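Coenzyme A transferase (Yersinia pestis, PDB 3QLI) probably transfers coenzyme A from an acyl-CoA donor to a carboxylate such as acetate. Local coordinates at residues G260-V265 with H324-N329; K284-G289 with V317-D322; I395-G400 with K450-I455. All coordinates share one frame; numbering follows the deposited sequence.

Contact 1 of 3, residues G260-V265 with H324-N329; sequences GIHTEV and HIIAQN
The imidazole of His262 stands against Ile325, Ile326 and Asn329, where strand 260-261, beside strand 237-240 of the mixed sheet, gives way to loop and helix 323-326 runs into a type I beta turn from Ile326 to Asn329. With CG anti to the backbone N (chi1 179°), the ring is placed beside the carbonyl carbon and brought toward the turn, where it crosses each of its three partners at about a right angle. Its outer end meets branches rather than tips: CE1 lies 3.9 Å from CG2 of Ile325, and NE2 lies 3.8 Å from CG1 of Ile326, both approached obliquely. NE2 also makes a hydrogen bond with the backbone O of Val320. His262 is buried, with Phe366 of helix 363-372 touching both it and Ile326.

Two residues beyond His262 lies Glu264, the residue that binds CoA covalently. Within the turn segment itself, away from the imidazole, Gln328 NE2 donates to His324 O at 2.7 Å, nearly in its own amide plane, while lying 3.2 Å above one face of the His324 ring.

The Asn329 amide, turned 66° from the imidazole plane, does not bond to it directly. Its OD1 takes the backbone N-H groups of Thr285 and Leu286, which fixes its rotation. Both ring nitrogens of His262 have polar partners, which would limit any flip of the imidazole, for one water spans the gap to the amide: it lies in the ring plane 2.8 Å from His262 ND1 and accepts from Asn329 ND2 at 3.2 Å.

Contact 2 of 3, residues K284-G289 with V317-D322; sequences KTLDRG and VDYVND
Tyr319 reaches out from the short helix 317-320 to Asp287 and Leu286 in the loop before strand 291-293. The tight part is a single hydrogen bond: the phenol OH donates to Asp287 OD2 at 2.6 Å. The two side chains approach from opposite directions, with OD2 in the plane of the ring at its edge and the carboxylate turned 85° to that ring. The hydroxyl comes to the syn side of OD2, somewhat out of the carboxylate plane. Tyr319 has CG anti to its backbone N (chi1 174°), which carries the ring away from the helix and lets only its far end touch the loop.

Asp287 is buried, and its second oxygen is occupied too: OD1 forms salt bridges with Arg290 and Arg315. These charges probably keep the carboxylate ionised.

The Leu286 side is looser and more open to solvent. CB and CD1 each come within 3.6 Å of Tyr319 OH, but CD1 stays 4.4 Å from CZ, an oblique touch near the hydroxyl end of the ring. Ile325 of the next helix packs on both residues, while the neighbouring Thr285 and Arg288 are exposed. The Tyr-Asp hydrogen bond thus ties the loop before strand 291-293 to a pair of successive short helices on the approach to the CoA site, with about 11 Å between the side chains of Tyr319 and Glu264, which binds CoA covalently.

Contact 3 of 3, residues I395-G400 with K450-I455; sequences IPRIDG and KKMHLI
Met452 touches Pro396 and Arg397 just where helix 439-451 gives out in a Schellman motif, with His453 taking the positive phi (66°) that turns the chain toward its C-terminal residue, Ile455. The facing segment, 395-400, begins at the end of strand 394-395 and continues as loop, and the methionine is what bridges the two.

Followed outward, the side chain first meets its own segment. Its CB lies 4.0 Å from CG of Leu454, so the start of the chain packs against the residue that follows the turn. CG is anti to the carbonyl carbon (chi1 -66°); it makes no close contact with the loop and passes the chain on, extended through chi2, to the sulfur. That is the first atom to make contact across: SD rests 3.8 Å from Pro396 CB and 3.6 Å from the Pro396 carbonyl O. At chi3 the chain bends (59°), swinging the methyl in between the loop backbone and Leu454. CE ends 3.4 Å from Pro396 O and 4.0 Å from Arg397 CB. Within its own segment it lies 3.7 Å from Leu454 CD1. The meeting is thus one of van der Waals packing, with no hydrogen bond between the segments.

Pro396 continues this patch along the helix by touching Leu445 and Ala448. Arg397 contributes only the root of its side chain: CG is anti to the backbone N, and the extended arm leaves the methionine behind, while the residue packs on Gly400 of the second subunit. The dimer partner reaches the other segment as well, for the backbone O of Leu454 receives hydrogen bonds from Thr427 OG1 of its own chain and from Lys119 NZ of the second subunit.

Contacts 1 and 2 form one continuous region, their centres 5 Å apart, and contact 2 falls within the stretch of chain that contact 1 spans. They are joined through the Asn329 carboxamide and through His262 NE2, which is 2.8 Å from Val320 O. Contact 1 includes Glu264, the covalent CoA site, and contact 2 approaches it: Asn321, from the second segment of contact 2, hydrogen-bonds through ND2 to Glu264 OE1. Contact 3 is remote, its centre 34 Å from that of contact 1 and 38 Å from that of contact 2, although the side chain of Pro396 lies about 10 Å from that of CoA-binding Arg393, a close neighbour in the chain.

Contact 1 of 3, residues G260-V265 with H324-N329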
# COMPACT_ATOMS: atom_id res chain seq x y z
N GLY A 260 7.71 22.74 8.05
CA GLY A 260 8.79 21.93 7.51
C GLY A 260 8.41 21.43 6.13
O GLY A 260 7.23 21.51 5.74
N ILE A 261 9.39 20.92 5.40
CA ILE A 261 9.13 20.32 4.09
C ILE A 261 9.76 18.94 4.00
O ILE A 261 10.94 18.77 4.27
CB ILE A 261 9.70 21.19 2.94
CG1 ILE A 261 8.89 22.49 2.78
CG2 ILE A 261 9.70 20.41 1.61
CD1 ILE A 261 9.50 23.45 1.77
N HIS A 262 8.94 17.95 3.65
CA HIS A 262 9.42 16.63 3.24
C HIS A 262 8.46 16.17 2.16
O HIS A 262 7.36 15.65 2.45
CB HIS A 262 9.41 15.65 4.43
CG HIS A 262 9.87 14.27 4.06
ND1 HIS A 262 11.08 13.75 4.47
CD2 HIS A 262 9.27 13.30 3.32
CE1 HIS A 262 11.20 12.52 4.00
NE2 HIS A 262 10.11 12.22 3.31
N THR A 263 8.86 16.39 0.92
CA THR A 263 7.95 16.30 -0.20
C THR A 263 8.59 15.43 -1.27
O THR A 263 9.82 15.28 -1.30
CB THR A 263 7.66 17.71 -0.74
OG1 THR A 263 6.62 17.66 -1.72
CG2 THR A 263 8.94 18.34 -1.33
N GLU A 264 7.77 14.82 -2.13
CA GLU A 264 8.34 14.09 -3.26
C GLU A 264 8.85 15.10 -4.29
O GLU A 264 10.05 15.14 -4.58
CB GLU A 264 7.31 13.17 -3.89
CG GLU A 264 7.86 12.33 -5.07
CD GLU A 264 6.74 11.69 -5.87
OE1 GLU A 264 5.98 10.90 -5.30
OE2 GLU A 264 6.63 12.00 -7.08
N VAL A 265 7.95 15.91 -4.83
CA VAL A 265 8.36 16.96 -5.76
C VAL A 265 8.44 18.33 -5.06
O VAL A 265 7.53 18.73 -4.32
CB VAL A 265 7.41 17.06 -6.99
CG1 VAL A 265 6.04 17.52 -6.56
CG2 VAL A 265 7.96 18.04 -8.03
N HIS A 324 7.43 4.79 6.25
CA HIS A 324 8.00 4.73 7.60
C HIS A 324 8.82 5.96 7.90
O HIS A 324 8.79 6.48 9.02
CB HIS A 324 8.86 3.48 7.80
CG HIS A 324 9.61 3.49 9.09
ND1 HIS A 324 9.00 3.23 10.30
CD2 HIS A 324 10.91 3.76 9.38
CE1 HIS A 324 9.89 3.33 11.27
NE2 HIS A 324 11.06 3.64 10.73
N ILE A 325 9.56 6.44 6.90
CA ILE A 325 10.34 7.66 7.03
C ILE A 325 9.43 8.90 7.13
O ILE A 325 9.60 9.75 8.00
CB ILE A 325 11.29 7.82 5.83
CG1 ILE A 325 12.35 6.72 5.85
CG2 ILE A 325 11.94 9.19 5.83
CD1 ILE A 325 13.25 6.73 7.07
N ILE A 326 8.47 9.00 6.22
CA ILE A 326 7.54 10.13 6.22
C ILE A 326 6.90 10.30 7.61
O ILE A 326 6.78 11.43 8.13
CB ILE A 326 6.43 9.94 5.16
CG1 ILE A 326 7.04 10.00 3.75
CG2 ILE A 326 5.34 11.02 5.31
CD1 ILE A 326 6.21 9.27 2.71
N ALA A 327 6.51 9.18 8.20
CA ALA A 327 5.74 9.16 9.45
C ALA A 327 6.56 9.58 10.67
O ALA A 327 5.98 9.85 11.72
CB ALA A 327 5.12 7.77 9.68
N GLN A 328 7.88 9.61 10.54
CA GLN A 328 8.72 9.97 11.70
C GLN A 328 8.67 11.46 12.01
O GLN A 328 8.98 11.88 13.13
CB GLN A 328 10.16 9.52 11.50
CG GLN A 328 10.30 8.02 11.18
CD GLN A 328 9.60 7.14 12.19
OE1 GLN A 328 9.86 7.23 13.39
NE2 GLN A 328 8.68 6.27 11.70
N ASN A 329 8.29 12.27 11.03
CA ASN A 329 8.05 13.68 11.29
C ASN A 329 6.62 13.86 11.79
O ASN A 329 5.70 13.25 11.25
CB ASN A 329 8.32 14.53 10.05
CG ASN A 329 9.80 14.57 9.69
OD1 ASN A 329 10.65 14.70 10.57
ND2 ASN A 329 10.12 14.46 8.39
O HOH W 1 12.58 15.10 6.47

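Contact 2 of 3, residues K284-G289 with V317-D322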
# COMPACT_ATOMS: atom_id res chain seq x y z
N LYS A 284 10.79 19.36 12.57
CA LYS A 284 10.98 18.00 12.05
C LYS A 284 11.82 17.14 12.97
O LYS A 284 12.68 17.62 13.72
CB LYS A 284 11.61 18.01 10.65
CG LYS A 284 10.77 18.69 9.57
CD LYS A 284 11.06 18.13 8.16
CE LYS A 284 12.51 18.30 7.77
NZ LYS A 284 12.81 17.86 6.36
N THR A 285 11.56 15.84 12.91
CA THR A 285 12.37 14.85 13.61
C THR A 285 13.56 14.43 12.75
O THR A 285 14.69 14.30 13.23
CB THR A 285 11.52 13.63 13.99
OG1 THR A 285 10.54 14.04 14.95
CG2 THR A 285 12.38 12.49 14.57
N LEU A 286 13.32 14.21 11.46
CA LEU A 286 14.41 13.86 10.55
C LEU A 286 14.80 15.08 9.73
O LEU A 286 13.95 15.93 9.45
CB LEU A 286 13.97 12.73 9.61
CG LEU A 286 13.52 11.44 10.28
CD1 LEU A 286 13.14 10.36 9.22
CD2 LEU A 286 14.61 10.93 11.22
N ASP A 287 16.06 15.14 9.32
CA ASP A 287 16.52 16.23 8.46
C ASP A 287 16.17 17.59 9.05
O ASP A 287 15.76 18.51 8.34
CB ASP A 287 15.90 16.08 7.08
CG ASP A 287 16.09 14.69 6.51
OD1 ASP A 287 17.23 14.35 6.13
OD2 ASP A 287 15.11 13.93 6.45
N ARG A 288 16.31 17.72 10.36
CA ARG A 288 15.92 18.97 10.98
C ARG A 288 16.71 20.12 10.37
O ARG A 288 17.93 20.02 10.14
CB ARG A 288 16.10 18.91 12.50
CG ARG A 288 15.62 20.18 13.22
CD ARG A 288 15.66 20.02 14.74
NE ARG A 288 15.53 21.30 15.41
CZ ARG A 288 14.99 21.47 16.62
NH1 ARG A 288 14.52 20.42 17.29
NH2 ARG A 288 14.91 22.68 17.16
N GLY A 289 16.02 21.21 10.07
CA GLY A 289 16.67 22.38 9.51
C GLY A 289 16.77 22.40 7.99
O GLY A 289 17.20 23.39 7.42
N VAL A 317 14.58 8.56 -3.69
CA VAL A 317 13.14 8.33 -3.56
C VAL A 317 12.82 7.19 -2.59
O VAL A 317 11.77 7.19 -1.96
CB VAL A 317 12.47 8.11 -4.94
CG1 VAL A 317 13.04 6.85 -5.62
CG2 VAL A 317 10.95 8.06 -4.79
N ASP A 318 13.73 6.23 -2.44
CA ASP A 318 13.46 5.12 -1.53
C ASP A 318 13.57 5.57 -0.06
O ASP A 318 13.15 4.84 0.84
CB ASP A 318 14.36 3.91 -1.82
CG ASP A 318 15.85 4.25 -1.82
OD1 ASP A 318 16.27 5.29 -2.39
OD2 ASP A 318 16.62 3.45 -1.26
N TYR A 319 14.10 6.76 0.17
CA TYR A 319 14.03 7.39 1.50
C TYR A 319 12.81 8.29 1.59
O TYR A 319 11.95 8.15 2.48
CB TYR A 319 15.29 8.22 1.76
CG TYR A 319 15.29 9.06 3.04
CD1 TYR A 319 15.73 8.52 4.25
CD2 TYR A 319 14.87 10.39 3.04
CE1 TYR A 319 15.74 9.27 5.41
CE2 TYR A 319 14.87 11.14 4.20
CZ TYR A 319 15.31 10.57 5.38
OH TYR A 319 15.33 11.32 6.55
N VAL A 320 12.72 9.23 0.66
CA VAL A 320 11.72 10.27 0.74
C VAL A 320 10.31 9.70 0.74
O VAL A 320 9.44 10.17 1.50
CB VAL A 320 11.85 11.27 -0.42
CG1 VAL A 320 10.66 12.22 -0.45
CG2 VAL A 320 13.19 12.03 -0.31
N ASN A 321 10.07 8.71 -0.12
CA ASN A 321 8.74 8.14 -0.28
C ASN A 321 8.51 6.87 0.55
O ASN A 321 7.54 6.16 0.33
CB ASN A 321 8.43 7.84 -1.76
CG ASN A 321 8.05 9.08 -2.54
OD1 ASN A 321 8.75 10.09 -2.49
ND2 ASN A 321 6.90 9.03 -3.24
N ASP A 322 9.40 6.58 1.50
CA ASP A 322 9.17 5.46 2.42
C ASP A 322 8.16 5.92 3.47
O ASP A 322 8.43 6.84 4.23
CB ASP A 322 10.49 5.06 3.09
CG ASP A 322 10.34 3.86 4.03
OD1 ASP A 322 9.19 3.54 4.43
OD2 ASP A 322 11.37 3.25 4.36

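Contact 3 of 3, residues I395-G400 with K450-I455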
# COMPACT_ATOMS: atom_id res chain seq x y z
N ILE A 395 -18.23 10.43 -8.23
CA ILE A 395 -18.93 9.46 -9.06
C ILE A 395 -19.35 8.22 -8.27
O ILE A 395 -18.82 7.97 -7.17
CB ILE A 395 -18.08 9.03 -10.28
CG1 ILE A 395 -16.80 8.30 -9.83
CG2 ILE A 395 -17.72 10.24 -11.13
CD1 ILE A 395 -16.00 7.67 -10.98
N PRO A 396 -20.30 7.45 -8.81
CA PRO A 396 -20.73 6.26 -8.07
C PRO A 396 -19.56 5.30 -7.83
O PRO A 396 -19.36 4.87 -6.70
CB PRO A 396 -21.75 5.60 -9.01
CG PRO A 396 -22.27 6.76 -9.85
CD PRO A 396 -21.07 7.65 -10.06
N ARG A 397 -18.79 5.00 -8.88
CA ARG A 397 -17.79 3.94 -8.83
C ARG A 397 -16.73 4.11 -9.91
O ARG A 397 -17.04 4.21 -11.09
CB ARG A 397 -18.48 2.58 -8.99
CG ARG A 397 -17.59 1.37 -8.76
CD ARG A 397 -18.36 0.08 -8.96
NE ARG A 397 -17.54 -1.10 -8.74
CZ ARG A 397 -16.88 -1.75 -9.69
NH1 ARG A 397 -16.94 -1.35 -10.96
NH2 ARG A 397 -16.16 -2.83 -9.38
N ILE A 398 -15.47 4.13 -9.50
CA ILE A 398 -14.36 4.26 -10.45
C ILE A 398 -14.33 3.04 -11.38
O ILE A 398 -14.57 1.92 -10.94
CB ILE A 398 -13.03 4.42 -9.70
CG1 ILE A 398 -12.96 5.81 -9.05
CG2 ILE A 398 -11.84 4.20 -10.65
CD1 ILE A 398 -11.97 5.90 -7.86
N ASP A 399 -14.07 3.27 -12.66
CA ASP A 399 -14.03 2.20 -13.66
C ASP A 399 -12.71 1.43 -13.59
O ASP A 399 -11.73 1.82 -14.23
CB ASP A 399 -14.22 2.79 -15.05
CG ASP A 399 -14.35 1.73 -16.13
OD1 ASP A 399 -13.89 0.59 -15.90
OD2 ASP A 399 -14.90 2.05 -17.21
N GLY A 400 -12.68 0.34 -12.82
CA GLY A 400 -11.48 -0.48 -12.72
C GLY A 400 -10.59 -0.15 -11.54
O GLY A 400 -11.03 0.53 -10.61
N LYS A 450 -27.85 3.92 -3.42
CA LYS A 450 -28.88 2.97 -3.02
C LYS A 450 -28.82 1.72 -3.88
O LYS A 450 -28.95 0.60 -3.37
CB LYS A 450 -30.27 3.60 -3.14
CG LYS A 450 -30.55 4.75 -2.21
CD LYS A 450 -32.00 5.22 -2.41
CE LYS A 450 -32.24 6.60 -1.82
NZ LYS A 450 -32.01 6.63 -0.35
N LYS A 451 -28.62 1.91 -5.18
CA LYS A 451 -28.52 0.80 -6.13
C LYS A 451 -27.28 -0.05 -5.87
O LYS A 451 -27.30 -1.27 -6.03
CB LYS A 451 -28.49 1.32 -7.57
CG LYS A 451 -29.65 2.25 -7.90
CD LYS A 451 -29.81 2.46 -9.40
CE LYS A 451 -30.88 3.51 -9.69
NZ LYS A 451 -32.18 3.18 -9.03
N MET A 452 -26.18 0.61 -5.49
CA MET A 452 -24.94 -0.09 -5.13
C MET A 452 -25.07 -0.72 -3.76
O MET A 452 -24.21 -1.48 -3.33
CB MET A 452 -23.76 0.89 -5.16
CG MET A 452 -23.44 1.42 -6.56
SD MET A 452 -22.22 2.75 -6.55
CE MET A 452 -20.82 1.93 -5.77
N HIS A 453 -26.16 -0.40 -3.07
CA HIS A 453 -26.39 -0.91 -1.72
C HIS A 453 -25.37 -0.39 -0.72
O HIS A 453 -25.11 -1.02 0.31
CB HIS A 453 -26.40 -2.44 -1.72
CG HIS A 453 -27.57 -3.04 -2.44
ND1 HIS A 453 -28.77 -3.31 -1.81
CD2 HIS A 453 -27.73 -3.40 -3.73
CE1 HIS A 453 -29.61 -3.82 -2.69
NE2 HIS A 453 -29.01 -3.88 -3.87
N LEU A 454 -24.80 0.77 -1.02
CA LEU A 454 -23.97 1.46 -0.03
C LEU A 454 -24.84 2.00 1.10
O LEU A 454 -24.43 2.01 2.26
CB LEU A 454 -23.17 2.58 -0.68
CG LEU A 454 -22.17 2.09 -1.74
CD1 LEU A 454 -21.43 3.25 -2.38
CD2 LEU A 454 -21.20 1.07 -1.14
N ILE A 455 -26.05 2.44 0.76
CA ILE A 455 -26.94 3.01 1.77
C ILE A 455 -28.30 2.29 1.80
O ILE A 455 -28.52 1.34 1.06
CB ILE A 455 -27.14 4.54 1.58
CG1 ILE A 455 -27.99 4.83 0.35
CG2 ILE A 455 -25.80 5.25 1.43
CD1 ILE A 455 -28.00 6.30 -0.00